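Local structure of alginate lyase (Aplysia kurodai, 5GMT) at residues A[77-91]-A[232-246]. The protein is an alginate lyase of polysaccharide lyase family 14 that probably cleaves the glycosidic bonds of alginate, with specificity for polymannuronate. Sequence-based numbering, arbitrary orientation.
Sequences AGFYSRPSAISSSVD and RNTNSHHLRGMFFST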
loop_
_atom_site.group_PDB
_atom_site.type_symbol
_atom_site.label_atom_id
_atom_site.label_comp_id
_atom_site.label_asym_id
_atom_site.label_seq_id
_atom_site.Cartn_x
_atom_site.Cartn_y
_atom_site.Cartn_z
ATOM N N ALA A 77 -6.536 5.648 8.409
ATOM C CA ALA A 77 -7.355 6.134 7.299
ATOM C C ALA A 77 -7.171 5.312 6.030
ATOM O O ALA A 77 -6.210 4.544 5.896
ATOM C CB ALA A 77 -7.040 7.589 7.025
ATOM N N GLY A 78 -8.099 5.473 5.093
ATOM C CA GLY A 78 -8.043 4.691 3.872
ATOM C C GLY A 78 -8.840 5.328 2.762
ATOM O O GLY A 78 -9.848 5.999 3.016
ATOM N N PHE A 79 -8.370 5.140 1.533
ATOM C CA PHE A 79 -9.139 5.527 0.344
ATOM C C PHE A 79 -8.470 4.948 -0.879
ATOM O O PHE A 79 -7.267 4.751 -0.886
ATOM C CB PHE A 79 -9.272 7.066 0.207
ATOM C CG PHE A 79 -7.950 7.809 0.164
ATOM C CD1 PHE A 79 -7.261 7.965 -1.035
ATOM C CD2 PHE A 79 -7.411 8.374 1.321
ATOM C CE1 PHE A 79 -6.050 8.654 -1.082
ATOM C CE2 PHE A 79 -6.203 9.067 1.287
ATOM C CZ PHE A 79 -5.519 9.211 0.081
ATOM N N TYR A 80 -9.248 4.679 -1.921
ATOM C CA TYR A 80 -8.652 4.355 -3.203
ATOM C C TYR A 80 -8.567 5.631 -4.029
ATOM O O TYR A 80 -9.507 6.426 -4.047
ATOM C CB TYR A 80 -9.468 3.310 -3.952
ATOM C CG TYR A 80 -9.517 1.929 -3.337
ATOM C CD1 TYR A 80 -8.654 0.930 -3.764
ATOM C CD2 TYR A 80 -10.469 1.608 -2.372
ATOM C CE1 TYR A 80 -8.716 -0.359 -3.236
ATOM C CE2 TYR A 80 -10.541 0.322 -1.831
ATOM C CZ TYR A 80 -9.665 -0.660 -2.283
ATOM O OH TYR A 80 -9.705 -1.940 -1.761
ATOM N N SER A 81 -7.441 5.817 -4.706
ATOM C CA SER A 81 -7.199 6.999 -5.524
ATOM C C SER A 81 -6.965 6.602 -6.978
ATOM O O SER A 81 -6.092 5.778 -7.262
ATOM C CB SER A 81 -5.988 7.766 -4.976
ATOM O OG SER A 81 -5.531 8.758 -5.877
ATOM N N ARG A 82 -7.750 7.170 -7.895
ATOM C CA ARG A 82 -7.590 6.896 -9.318
ATOM C C ARG A 82 -7.453 8.194 -10.106
ATOM O O ARG A 82 -8.412 8.656 -10.727
ATOM C CB ARG A 82 -8.768 6.080 -9.845
ATOM C CG ARG A 82 -8.910 4.717 -9.191
ATOM C CD ARG A 82 -10.164 4.010 -9.676
ATOM N NE ARG A 82 -10.151 3.797 -11.124
ATOM C CZ ARG A 82 -11.066 3.080 -11.767
ATOM N NH1 ARG A 82 -12.045 2.499 -11.080
ATOM N NH2 ARG A 82 -10.999 2.928 -13.083
ATOM N N PRO A 83 -6.259 8.802 -10.066
ATOM C CA PRO A 83 -6.046 10.072 -10.772
ATOM C C PRO A 83 -6.435 9.964 -12.246
ATOM O O PRO A 83 -6.145 8.950 -12.880
ATOM C CB PRO A 83 -4.550 10.316 -10.593
ATOM C CG PRO A 83 -4.240 9.670 -9.275
ATOM C CD PRO A 83 -5.119 8.444 -9.204
ATOM N N SER A 84 -7.097 10.992 -12.774
ATOM C CA SER A 84 -7.694 10.899 -14.099
ATOM C C SER A 84 -6.648 10.679 -15.189
ATOM O O SER A 84 -6.960 10.130 -16.247
ATOM C CB SER A 84 -8.508 12.154 -14.416
ATOM O OG SER A 84 -7.647 13.257 -14.617
ATOM N N ALA A 85 -5.408 11.080 -14.932
ATOM C CA ALA A 85 -4.335 10.903 -15.919
ATOM C C ALA A 85 -4.003 9.435 -16.216
ATOM O O ALA A 85 -3.327 9.127 -17.201
ATOM C CB ALA A 85 -3.089 11.623 -15.460
ATOM N N ILE A 86 -4.466 8.522 -15.372
ATOM C CA ILE A 86 -4.161 7.109 -15.579
ATOM C C ILE A 86 -5.142 6.489 -16.573
ATOM O O ILE A 86 -6.360 6.539 -16.378
ATOM C CB ILE A 86 -4.199 6.317 -14.251
ATOM C CG1 ILE A 86 -3.240 6.945 -13.235
ATOM C CG2 ILE A 86 -3.828 4.866 -14.488
ATOM C CD1 ILE A 86 -3.247 6.267 -11.865
ATOM N N SER A 87 -4.610 5.904 -17.638
ATOM C CA SER A 87 -5.456 5.300 -18.658
ATOM C C SER A 87 -6.041 3.980 -18.153
ATOM O O SER A 87 -5.652 3.485 -17.092
ATOM C CB SER A 87 -4.674 5.101 -19.957
ATOM O OG SER A 87 -3.350 4.669 -19.697
ATOM N N SER A 88 -6.972 3.413 -18.912
ATOM C CA SER A 88 -7.741 2.274 -18.417
ATOM C C SER A 88 -7.176 0.908 -18.811
ATOM O O SER A 88 -7.811 -0.108 -18.545
ATOM C CB SER A 88 -9.188 2.372 -18.903
ATOM O OG SER A 88 -9.228 2.328 -20.314
ATOM N N SER A 89 -6.003 0.875 -19.442
ATOM C CA SER A 89 -5.383 -0.399 -19.791
ATOM C C SER A 89 -3.902 -0.420 -19.413
ATOM O O SER A 89 -3.048 -0.859 -20.201
ATOM C CB SER A 89 -5.552 -0.691 -21.288
ATOM O OG SER A 89 -4.878 0.290 -22.050
ATOM N N VAL A 90 -3.605 0.045 -18.201
ATOM C CA VAL A 90 -2.220 0.077 -17.707
ATOM C C VAL A 90 -1.821 -1.234 -17.037
ATOM O O VAL A 90 -2.457 -1.664 -16.079
ATOM C CB VAL A 90 -2.004 1.229 -16.711
ATOM C CG1 VAL A 90 -0.587 1.176 -16.133
ATOM C CG2 VAL A 90 -2.245 2.562 -17.404
ATOM N N ASP A 91 -0.749 -1.850 -17.531
ATOM C CA ASP A 91 -0.320 -3.162 -17.036
ATOM C C ASP A 91 0.948 -3.106 -16.194
ATOM O O ASP A 91 1.342 -4.106 -15.570
ATOM C CB ASP A 91 -0.120 -4.118 -18.214
ATOM C CG ASP A 91 -1.415 -4.404 -18.944
ATOM O OD1 ASP A 91 -2.479 -4.358 -18.289
ATOM O OD2 ASP A 91 -1.367 -4.655 -20.165
ATOM N N ARG A 232 -4.260 -11.432 -12.190
ATOM C CA ARG A 232 -5.534 -11.409 -12.900
ATOM C C ARG A 232 -5.734 -12.677 -13.734
ATOM O O ARG A 232 -4.764 -13.329 -14.133
ATOM C CB ARG A 232 -5.606 -10.175 -13.791
ATOM C CG ARG A 232 -4.450 -10.114 -14.770
ATOM C CD ARG A 232 -4.583 -8.993 -15.780
ATOM N NE ARG A 232 -3.498 -9.055 -16.755
ATOM C CZ ARG A 232 -3.480 -8.382 -17.898
ATOM N NH1 ARG A 232 -4.496 -7.594 -18.228
ATOM N NH2 ARG A 232 -2.449 -8.517 -18.723
ATOM N N ASN A 233 -6.994 -13.021 -13.989
ATOM C CA ASN A 233 -7.305 -14.171 -14.846
ATOM C C ASN A 233 -8.037 -13.770 -16.106
ATOM O O ASN A 233 -8.391 -14.619 -16.926
ATOM C CB ASN A 233 -8.129 -15.216 -14.091
ATOM C CG ASN A 233 -7.284 -16.045 -13.150
ATOM O OD1 ASN A 233 -6.404 -16.794 -13.586
ATOM N ND2 ASN A 233 -7.544 -15.921 -11.857
ATOM N N THR A 234 -8.253 -12.475 -16.274
ATOM C CA THR A 234 -8.933 -11.993 -17.450
ATOM C C THR A 234 -8.268 -10.714 -17.930
ATOM O O THR A 234 -7.697 -9.964 -17.143
ATOM C CB THR A 234 -10.440 -11.762 -17.179
ATOM O OG1 THR A 234 -11.096 -11.381 -18.391
ATOM C CG2 THR A 234 -10.653 -10.685 -16.126
ATOM N N ASN A 235 -8.337 -10.473 -19.232
ATOM C CA ASN A 235 -7.606 -9.372 -19.833
ATOM C C ASN A 235 -8.228 -8.009 -19.612
ATOM O O ASN A 235 -7.643 -7.008 -19.984
ATOM C CB ASN A 235 -7.448 -9.610 -21.334
ATOM C CG ASN A 235 -6.288 -10.515 -21.648
ATOM O OD1 ASN A 235 -5.130 -10.114 -21.517
ATOM N ND2 ASN A 235 -6.583 -11.750 -22.051
ATOM N N SER A 236 -9.424 -7.956 -19.033
ATOM C CA SER A 236 -10.055 -6.672 -18.828
ATOM C C SER A 236 -9.561 -6.023 -17.537
ATOM O O SER A 236 -9.863 -4.854 -17.295
ATOM C CB SER A 236 -11.578 -6.809 -18.788
ATOM O OG SER A 236 -11.966 -7.669 -17.725
ATOM N N HIS A 237 -8.827 -6.785 -16.716
ATOM C CA HIS A 237 -8.250 -6.256 -15.463
ATOM C C HIS A 237 -6.938 -5.521 -15.718
ATOM O O HIS A 237 -6.070 -6.009 -16.457
ATOM C CB HIS A 237 -7.991 -7.377 -14.446
ATOM C CG HIS A 237 -9.233 -8.003 -13.898
ATOM N ND1 HIS A 237 -9.212 -8.918 -12.865
ATOM C CD2 HIS A 237 -10.535 -7.852 -14.242
ATOM C CE1 HIS A 237 -10.447 -9.296 -12.592
ATOM N NE2 HIS A 237 -11.268 -8.674 -13.418
ATOM N N HIS A 238 -6.784 -4.356 -15.090
ATOM C CA HIS A 238 -5.554 -3.573 -15.198
ATOM C C HIS A 238 -5.250 -2.870 -13.879
ATOM O O HIS A 238 -6.051 -2.909 -12.952
ATOM C CB HIS A 238 -5.666 -2.543 -16.325
ATOM C CG HIS A 238 -6.016 -3.146 -17.651
ATOM N ND1 HIS A 238 -5.087 -3.789 -18.444
ATOM C CD2 HIS A 238 -7.194 -3.216 -18.316
ATOM C CE1 HIS A 238 -5.678 -4.221 -19.545
ATOM N NE2 HIS A 238 -6.955 -3.883 -19.493
ATOM N N LEU A 239 -4.085 -2.242 -13.792
ATOM C CA LEU A 239 -3.753 -1.462 -12.602
ATOM C C LEU A 239 -4.573 -0.186 -12.627
ATOM O O LEU A 239 -4.729 0.422 -13.686
ATOM C CB LEU A 239 -2.257 -1.156 -12.556
ATOM C CG LEU A 239 -1.403 -2.340 -12.114
ATOM C CD1 LEU A 239 -0.003 -2.248 -12.720
ATOM C CD2 LEU A 239 -1.340 -2.382 -10.588
ATOM N N ARG A 240 -5.101 0.217 -11.471
ATOM C CA ARG A 240 -6.020 1.354 -11.420
ATOM C C ARG A 240 -5.466 2.547 -10.650
ATOM O O ARG A 240 -5.865 3.686 -10.895
ATOM C CB ARG A 240 -7.350 0.920 -10.798
ATOM C CG ARG A 240 -8.069 -0.209 -11.561
ATOM C CD ARG A 240 -8.457 0.234 -12.977
ATOM N NE ARG A 240 -9.055 -0.867 -13.731
ATOM C CZ ARG A 240 -9.156 -0.901 -15.055
ATOM N NH1 ARG A 240 -8.720 0.122 -15.785
ATOM N NH2 ARG A 240 -9.682 -1.966 -15.649
ATOM N N GLY A 241 -4.549 2.304 -9.718
ATOM C CA GLY A 241 -4.037 3.406 -8.928
ATOM C C GLY A 241 -3.572 2.998 -7.552
ATOM O O GLY A 241 -3.177 1.859 -7.345
ATOM N N MET A 242 -3.650 3.936 -6.608
ATOM C CA MET A 242 -3.124 3.727 -5.263
ATOM C C MET A 242 -4.224 3.399 -4.268
ATOM O O MET A 242 -5.240 4.101 -4.195
ATOM C CB MET A 242 -2.370 4.961 -4.766
ATOM C CG MET A 242 -1.845 4.783 -3.330
ATOM S SD MET A 242 -1.045 6.239 -2.623
ATOM C CE MET A 242 -2.355 7.449 -2.734
ATOM N N PHE A 243 -4.007 2.327 -3.512
ATOM C CA PHE A 243 -4.860 1.959 -2.382
ATOM C C PHE A 243 -4.202 2.552 -1.146
ATOM O O PHE A 243 -3.290 1.958 -0.594
ATOM C CB PHE A 243 -5.020 0.422 -2.337
ATOM C CG PHE A 243 -5.914 -0.109 -1.234
ATOM C CD1 PHE A 243 -6.729 0.723 -0.490
ATOM C CD2 PHE A 243 -6.049 -1.487 -1.069
ATOM C CE1 PHE A 243 -7.565 0.196 0.502
ATOM C CE2 PHE A 243 -6.903 -2.021 -0.102
ATOM C CZ PHE A 243 -7.653 -1.190 0.676
ATOM N N PHE A 244 -4.618 3.762 -0.767
ATOM C CA PHE A 244 -4.098 4.357 0.463
ATOM C C PHE A 244 -4.778 3.666 1.623
ATOM O O PHE A 244 -6.001 3.677 1.734
ATOM C CB PHE A 244 -4.316 5.872 0.533
ATOM C CG PHE A 244 -3.629 6.517 1.717
ATOM C CD1 PHE A 244 -2.342 7.024 1.594
ATOM C CD2 PHE A 244 -4.258 6.587 2.953
ATOM C CE1 PHE A 244 -1.694 7.610 2.684
ATOM C CE2 PHE A 244 -3.610 7.176 4.050
ATOM C CZ PHE A 244 -2.332 7.680 3.905
ATOM N N SER A 245 -3.980 3.060 2.492
ATOM C CA SER A 245 -4.527 2.233 3.556
ATOM C C SER A 245 -3.517 2.202 4.689
ATOM O O SER A 245 -2.395 1.790 4.477
ATOM C CB SER A 245 -4.798 0.823 3.028
ATOM O OG SER A 245 -5.400 -0.001 3.998
ATOM N N THR A 246 -3.897 2.655 5.878
ATOM C CA THR A 246 -2.978 2.563 7.008
ATOM C C THR A 246 -3.753 2.574 8.334
ATOM O O THR A 246 -4.630 3.418 8.583
ATOM C CB THR A 246 -1.902 3.703 6.959
ATOM O OG1 THR A 246 -0.848 3.428 7.895
ATOM C CG2 THR A 246 -2.513 5.083 7.240
HETATM O O HOH W 1 -7.772 4.144 -12.685
HETATM O O HOH W 2 -8.444 3.018 -15.117
HETATM O O HOH W 3 -5.430 0.838 -16.259
HETATM O O HOH W 4 -10.448 -1.568 -18.201
HETATM O O HOH W 5 -3.524 -6.444 -20.842
#
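Ser88 O is gripped by Arg240 and a water: Arg240 NH1 donates to it at 2.9 Å from above the carbonyl plane, and water 4, itself held by Arg240 NH2, donates as well. A bend at chi2 (-63°) brings the Arg240 guanidinium back to this loop carbonyl, while Arg240 NH2 also reaches Gly118 O on strand 110-118. Arg82 runs alongside, its guanidinium face over Arg240 CD; water 2 accepts from both arginines, and Arg82 NH1 is held by Asn120 O and Tyr125 OH.

Next along the loop, Ser89 CA lies over one face of the His238 ring, 3.5 Å from its centroid. His238 ND1 donates to Asp91 OD1 on the syn side at 2.7 Å, with the oxygen in the ring plane. Arg232 NH1 makes only a long charge contact with Asp91 OD1, which lies well out of the guanidinium plane, and water 5 bridges Arg232 NH1 to Asp91 OD2. A leucine in place of His238 would probably leave Asp91 OD1 without its short bond and set the carboxylate freer to turn. Between the Ser88 and Asp91 sites, the Leu239 N to Val90 O hydrogen bond joins the backbones.

At the other end, strands 77-81 and 238-246 pair antiparallel, with Phe79 N to Phe244 O at 2.8 Å. On one side Phe244 CB sits over the centre of the Phe79 ring; the two rings are nearly parallel but slid apart. On the other, Tyr80 and Phe243 form an offset stack, centroids 4.0 Å apart, with Tyr80 OH over the Phe243 face. Where the pairing with 77-81 ends, Arg240 and Gly241 both face Phe116 of strand 110-118, a classic beta bulge on the strand's other edge. Strands 77-81 and 238-246 are neighbours in one antiparallel sheet of the concanavalin-like beta-sandwich fold to which polysaccharide lyase family 14 belongs.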